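Local coordinates for ABC-type branched-chain amino acid transport systems periplasmic component-like protein (Thermomonospora curvata, PDB 4N03) that probably binds fatty acids, here palmitic acid, as the substrate-binding component of an ABC transporter of the leucine-binding protein family, at residues A39-G44 / H82-Q87; L107-V112 / A130-L135. All blocks are in the same frame, centred on the assembly; numbering follows the deposited sequence. Where two conformers were deposited one is given.

Contact 1. Residues A39-G44 / H82-Q87. With PLM (palmitic acid), chain B.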
loop_
_atom_site.group_PDB
_atom_site.type_symbol
_atom_site.label_atom_id
_atom_site.label_comp_id
_atom_site.label_asym_id
_atom_site.label_seq_id
_atom_site.Cartn_x
_atom_site.Cartn_y
_atom_site.Cartn_z
ATOM N N ALA A 39 4.125 -3.012 12.541
ATOM C CA ALA A 39 5.538 -2.692 12.213
ATOM C C ALA A 39 5.510 -1.713 11.062
ATOM O O ALA A 39 5.208 -2.109 9.941
ATOM C CB ALA A 39 6.313 -3.950 11.883
ATOM N N THR A 40 5.823 -0.447 11.314
ATOM C CA THR A 40 5.589 0.594 10.364
ATOM C C THR A 40 6.819 1.498 10.243
ATOM O O THR A 40 7.813 1.260 10.866
ATOM C CB THR A 40 4.292 1.372 10.756
ATOM O OG1 THR A 40 3.877 2.215 9.687
ATOM C CG2 THR A 40 4.480 2.217 12.026
ATOM N N ASP A 41 6.696 2.521 9.392
ATOM C CA ASP A 41 7.694 3.569 9.307
ATOM C C ASP A 41 7.081 4.861 9.846
ATOM O O ASP A 41 6.198 5.428 9.226
ATOM C CB ASP A 41 8.177 3.807 7.878
ATOM C CG ASP A 41 9.225 4.864 7.792
ATOM O OD1 ASP A 41 9.805 5.188 8.847
ATOM O OD2 ASP A 41 9.477 5.375 6.680
ATOM N N LEU A 42 7.614 5.323 10.973
ATOM C CA LEU A 42 7.226 6.595 11.577
ATOM C C LEU A 42 8.279 7.664 11.428
ATOM O O LEU A 42 8.041 8.798 11.871
ATOM C CB LEU A 42 6.861 6.415 13.058
ATOM C CG LEU A 42 5.735 5.452 13.314
ATOM C CD1 LEU A 42 5.497 5.327 14.811
ATOM C CD2 LEU A 42 4.467 5.840 12.576
ATOM N N THR A 43 9.452 7.344 10.891
ATOM C CA THR A 43 10.596 8.234 10.923
ATOM C C THR A 43 11.363 8.382 9.621
ATOM O O THR A 43 12.064 9.360 9.431
ATOM C CB THR A 43 11.557 7.829 12.039
ATOM O OG1 THR A 43 11.880 6.447 11.938
ATOM C CG2 THR A 43 11.016 8.218 13.403
ATOM N N GLY A 44 11.253 7.413 8.720
ATOM C CA GLY A 44 11.952 7.422 7.450
ATOM C C GLY A 44 11.185 8.056 6.342
ATOM O O GLY A 44 10.311 8.912 6.558
ATOM N N HIS A 82 10.174 0.604 12.214
ATOM C CA HIS A 82 11.382 0.105 11.591
ATOM C C HIS A 82 12.115 1.142 10.771
ATOM O O HIS A 82 13.201 0.839 10.258
ATOM C CB HIS A 82 11.126 -1.160 10.761
ATOM C CG HIS A 82 10.103 -1.024 9.700
ATOM N ND1 HIS A 82 10.153 -0.065 8.705
ATOM C CD2 HIS A 82 9.030 -1.812 9.421
ATOM C CE1 HIS A 82 9.154 -0.273 7.869
ATOM N NE2 HIS A 82 8.451 -1.307 8.290
ATOM N N GLY A 83 11.558 2.343 10.588
ATOM C CA GLY A 83 12.243 3.434 9.927
ATOM C C GLY A 83 12.494 3.195 8.439
ATOM O O GLY A 83 13.333 3.830 7.809
ATOM N N TYR A 84 11.727 2.298 7.835
ATOM C CA TYR A 84 11.959 1.823 6.456
ATOM C C TYR A 84 13.362 1.213 6.304
ATOM O O TYR A 84 14.051 1.495 5.343
ATOM C CB TYR A 84 11.643 2.904 5.397
ATOM C CG TYR A 84 11.280 2.333 4.042
ATOM C CD1 TYR A 84 10.105 1.671 3.854
ATOM C CD2 TYR A 84 12.097 2.518 2.948
ATOM C CE1 TYR A 84 9.763 1.114 2.631
ATOM C CE2 TYR A 84 11.747 2.007 1.697
ATOM C CZ TYR A 84 10.579 1.309 1.556
ATOM O OH TYR A 84 10.265 0.797 0.313
ATOM N N ASP A 85 13.676 0.332 7.245
ATOM C CA ASP A 85 14.917 -0.441 7.221
ATOM C C ASP A 85 14.641 -1.930 7.489
ATOM O O ASP A 85 13.985 -2.304 8.472
ATOM C CB ASP A 85 15.873 0.021 8.309
ATOM C CG ASP A 85 17.135 -0.826 8.308
ATOM O OD1 ASP A 85 17.913 -0.685 7.344
ATOM O OD2 ASP A 85 17.304 -1.639 9.192
ATOM N N PRO A 86 15.045 -2.831 6.544
ATOM C CA PRO A 86 14.726 -4.262 6.700
ATOM C C PRO A 86 15.359 -4.983 7.894
ATOM O O PRO A 86 14.678 -5.765 8.567
ATOM C CB PRO A 86 15.172 -4.890 5.384
ATOM C CG PRO A 86 15.580 -3.804 4.487
ATOM C CD PRO A 86 15.596 -2.481 5.244
ATOM N N GLN A 87 16.595 -4.647 8.254
ATOM C CA GLN A 87 17.196 -5.266 9.423
ATOM C C GLN A 87 16.438 -4.897 10.702
ATOM O O GLN A 87 16.204 -5.724 11.574
ATOM C CB GLN A 87 18.626 -4.856 9.561
ATOM C CG GLN A 87 19.346 -5.665 10.638
ATOM C CD GLN A 87 20.880 -5.566 10.617
ATOM O OE1 GLN A 87 21.542 -5.770 11.653
ATOM N NE2 GLN A 87 21.454 -5.311 9.440
HETATM C C1 PLM B . 7.136 -0.498 -0.499
HETATM O O1 PLM B . 6.380 -1.359 -1.022
HETATM O O2 PLM B . 8.209 -0.758 0.088
HETATM C C2 PLM B . 6.642 0.927 -0.418
HETATM C C3 PLM B . 5.666 1.019 0.835
HETATM C C4 PLM B . 4.923 2.333 0.914
HETATM C C5 PLM B . 4.060 2.437 2.124
HETATM C C6 PLM B . 3.164 3.684 2.282
HETATM C C7 PLM B . 1.787 3.425 1.685
HETATM C C8 PLM B . 0.874 4.617 1.600
HETATM C C9 PLM B . -0.580 4.305 1.300
HETATM C CA PLM B . -0.952 4.280 -0.201
HETATM C CB PLM B . -2.393 3.644 -0.334
HETATM C CC PLM B . -2.401 2.468 -1.355
HETATM C CD PLM B . -3.539 1.486 -1.169
HETATM C CE PLM B . -3.580 0.292 -2.115
HETATM C CF PLM B . -4.319 -0.888 -1.466
HETATM C CG PLM B . -5.829 -0.857 -1.625
#
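Thr40 and His82 join by their backbones where the neighbouring parallel strands 33-40 and 74-81 end: His82 N gives a hydrogen bond of 2.8 Å to Thr40 O, almost in line with the carbonyl. The two loops beyond these strand ends lie at the C-terminal edge of the four-stranded parallel sheet of this periplasmic binding protein fold, and the second of them carries Tyr84 to the palmitic acid.

The His82 ring lies over the same carbonyl. Thr40 O sits 3.3 Å above the ring plane, over its centre. His82 CG stands between the backbone N and the carbonyl carbon (chi1 57°), which brings the base of the ring back to Thr40 O. Both ring nitrogens have partners. ND1 accepts from Tyr84 N in the plane of the ring, and NE2 is hydrogen-bonded to Leu107 O.

Asp41 shapes the first loop. Its OD1 accepts from Thr43 N, which comes from above the carboxylate plane, and from Gly44 N, which meets the syn lone pair at 2.7 Å. The first bond makes an Asx turn. Asp41 OD2 lies 3.5 Å from Tyr84 CB and is hydrogen-bonded to Tyr46 N. The carboxylate thus holds its own turn while it lies against the second loop. Thr43 OG1 touches Gly83 CA, but its polar partner is Asp81.

The backbone turns at Gly83 with positive phi (67°), a conformation glycine adopts readily, and Gly83 CA packs 3.2 Å from Asp41 OD1. Tyr84 then crosses Asp41 at about a right angle, with the carboxylate and ring planes 27° apart. The ring meets Tyr46 edge-to-face. The phenol reaches the ligand: Tyr84 OH donates to palmitic acid O2 at 2.6 Å, and O2 lies in the plane of the ring at its edge.

Contact 2. Residues L107-V112 / A130-L135. With PLM (palmitic acid), chain B.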
loop_
_atom_site.group_PDB
_atom_site.type_symbol
_atom_site.label_atom_id
_atom_site.label_comp_id
_atom_site.label_asym_id
_atom_site.label_seq_id
_atom_site.Cartn_x
_atom_site.Cartn_y
_atom_site.Cartn_z
ATOM N N LEU A 107 4.566 -2.284 7.195
ATOM C CA LEU A 107 4.860 -1.389 6.080
ATOM C C LEU A 107 6.129 -1.844 5.353
ATOM O O LEU A 107 7.143 -2.077 5.977
ATOM C CB LEU A 107 5.073 0.034 6.590
ATOM C CG LEU A 107 5.151 1.101 5.499
ATOM C CD1 LEU A 107 4.491 2.381 5.998
ATOM C CD2 LEU A 107 6.576 1.377 5.058
ATOM N N GLY A 108 6.072 -1.857 4.037
ATOM C CA GLY A 108 7.270 -1.925 3.229
ATOM C C GLY A 108 7.602 -3.281 2.626
ATOM O O GLY A 108 7.623 -4.280 3.328
ATOM N N SER A 109 7.896 -3.308 1.315
ATOM C CA SER A 109 8.145 -4.565 0.629
ATOM C C SER A 109 9.419 -5.262 1.110
ATOM O O SER A 109 9.351 -6.455 1.471
ATOM C CB SER A 109 8.101 -4.412 -0.897
ATOM O OG SER A 109 6.815 -4.017 -1.321
ATOM N N PRO A 110 10.554 -4.582 1.140
ATOM C CA PRO A 110 11.752 -5.311 1.596
ATOM C C PRO A 110 11.694 -5.746 3.038
ATOM O O PRO A 110 12.316 -6.738 3.438
ATOM C CB PRO A 110 12.881 -4.336 1.337
ATOM C CG PRO A 110 12.371 -3.404 0.283
ATOM C CD PRO A 110 10.902 -3.249 0.614
HETATM N N MSE A 111 10.961 -4.994 3.875
HETATM C CA MSE A 111 10.838 -5.315 5.266
HETATM C C MSE A 111 10.064 -6.618 5.467
HETATM O O MSE A 111 10.501 -7.495 6.205
HETATM C CB MSE A 111 10.160 -4.179 6.066
HETATM C CG MSE A 111 11.026 -2.919 6.152
HETATM SE SE MSE A 111 10.521 -1.683 4.663
HETATM C CE MSE A 111 12.351 -1.330 3.988
ATOM N N VAL A 112 8.925 -6.764 4.800
ATOM C CA VAL A 112 8.165 -7.989 4.925
ATOM C C VAL A 112 8.931 -9.157 4.222
ATOM O O VAL A 112 8.930 -10.250 4.766
ATOM C CB VAL A 112 6.745 -7.860 4.366
ATOM C CG1 VAL A 112 5.959 -9.127 4.641
ATOM C CG2 VAL A 112 6.012 -6.719 5.008
ATOM N N ALA A 130 2.420 -2.777 1.304
ATOM C CA ALA A 130 3.462 -3.222 0.438
ATOM C C ALA A 130 2.810 -4.080 -0.645
ATOM O O ALA A 130 1.956 -4.894 -0.330
ATOM C CB ALA A 130 4.462 -4.035 1.187
ATOM N N TRP A 131 3.160 -3.855 -1.876
ATOM C CA TRP A 131 2.439 -4.452 -2.978
ATOM C C TRP A 131 3.319 -5.160 -4.015
ATOM O O TRP A 131 2.940 -5.335 -5.144
ATOM C CB TRP A 131 1.467 -3.422 -3.582
ATOM C CG TRP A 131 0.435 -3.013 -2.588
ATOM C CD1 TRP A 131 -0.638 -3.742 -2.286
ATOM C CD2 TRP A 131 0.449 -1.904 -1.650
ATOM N NE1 TRP A 131 -1.357 -3.177 -1.263
ATOM C CE2 TRP A 131 -0.671 -2.052 -0.828
ATOM C CE3 TRP A 131 1.314 -0.841 -1.410
ATOM C CZ2 TRP A 131 -0.980 -1.143 0.191
ATOM C CZ3 TRP A 131 1.001 0.052 -0.420
ATOM C CH2 TRP A 131 -0.131 -0.097 0.364
ATOM N N THR A 132 4.504 -5.574 -3.588
ATOM C CA THR A 132 5.320 -6.383 -4.437
ATOM C C THR A 132 4.713 -7.769 -4.654
ATOM O O THR A 132 4.163 -8.401 -3.764
ATOM C CB THR A 132 6.728 -6.506 -3.843
ATOM O OG1 THR A 132 7.555 -7.231 -4.758
ATOM C CG2 THR A 132 6.781 -7.223 -2.515
ATOM N N THR A 133 4.963 -8.324 -5.853
ATOM C CA THR A 133 4.636 -9.708 -6.147
ATOM C C THR A 133 5.496 -10.663 -5.328
ATOM O O THR A 133 5.120 -11.830 -5.171
ATOM C CB THR A 133 4.835 -9.998 -7.633
ATOM O OG1 THR A 133 6.155 -9.602 -8.025
ATOM C CG2 THR A 133 3.839 -9.222 -8.445
ATOM N N ALA A 134 6.594 -10.176 -4.748
ATOM C CA ALA A 134 7.402 -11.019 -3.918
ATOM C C ALA A 134 6.689 -11.492 -2.669
ATOM O O ALA A 134 7.153 -12.392 -2.001
ATOM C CB ALA A 134 8.717 -10.340 -3.601
ATOM N N LEU A 135 5.551 -10.864 -2.319
ATOM C CA LEU A 135 4.746 -11.238 -1.165
ATOM C C LEU A 135 3.540 -12.093 -1.500
ATOM O O LEU A 135 2.854 -12.526 -0.584
ATOM C CB LEU A 135 4.359 -10.002 -0.350
ATOM C CG LEU A 135 5.557 -9.231 0.202
ATOM C CD1 LEU A 135 5.117 -7.949 0.854
ATOM C CD2 LEU A 135 6.432 -10.069 1.147
HETATM C C1 PLM B . 7.136 -0.498 -0.499
HETATM O O1 PLM B . 6.380 -1.359 -1.022
HETATM O O2 PLM B . 8.209 -0.758 0.088
HETATM C C2 PLM B . 6.642 0.927 -0.418
HETATM C C3 PLM B . 5.666 1.019 0.835
HETATM C C4 PLM B . 4.923 2.333 0.914
HETATM C C5 PLM B . 4.060 2.437 2.124
HETATM C C6 PLM B . 3.164 3.684 2.282
HETATM C C7 PLM B . 1.787 3.425 1.685
HETATM C C8 PLM B . 0.874 4.617 1.600
HETATM C C9 PLM B . -0.580 4.305 1.300
HETATM C CA PLM B . -0.952 4.280 -0.201
HETATM C CB PLM B . -2.393 3.644 -0.334
HETATM C CC PLM B . -2.401 2.468 -1.355
HETATM C CD PLM B . -3.539 1.486 -1.169
HETATM C CE PLM B . -3.580 0.292 -2.115
HETATM C CF PLM B . -4.319 -0.888 -1.466
HETATM C CG PLM B . -5.829 -0.857 -1.625
#
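Ser109 meets Ala130 and Thr132 by van der Waals packing. Its OG lies 3.4 Å from Ala130 CB and equally close to Thr132 CG2. The methyl groups border the hydroxyl. Farther along helix 109-122, Val112 crosses Leu135 at about a right angle, and Val112 CG1 touches Leu135 CD2 at 3.6 Å.

The hydrogen bonds go to the ligand and within the segments. Ser109 N, at the start of the helix, donates to palmitic acid O2 at 2.8 Å, nearly straight at 170°. Ser109 OG, anti to the carbonyl carbon, stands beside that same N and donates to palmitic acid O1 at 2.7 Å. Thr132 OG1 accepts from Ala134 N in an ST turn and also bonds to Asp179 O.

Trp131 turns to the fatty chain. Palmitic acid CE sits over one face of its ring, offset toward the rim. Trp131 NE1 bonds to Thr144 OG1. An alanine here would probably leave the tail carbons CC to CF without this wall and Thr144 OG1 without its indole partner.

One residue, Ser109, grips both carboxyl oxygens, and the positive end of the helix dipole probably favours a negatively charged head group.

How the contacts relate
Contact 1 comes first along the chain and closes before contact 2 opens. Their centres are about 13 Å apart. Both sit at the C-terminal edge of one parallel sheet, with strand order 74-81, 33-40, 103-107, 126-129. Contact 1 follows the first two of these strands and contact 2 the last two. They meet directly: Leu107 N lies 2.8 Å from Ala39 O, a probable hydrogen bond between neighbouring strands. Met111, a selenomethionine on helix 109-122, packs against Tyr84 and against Pro86 of helix 86-96. Both contacts reach the palmitic acid head, where Tyr148 also bonds. The loops after strands 74-81, 103-107 and 126-129 therefore line one side of this site, backed by the end of strand 33-40.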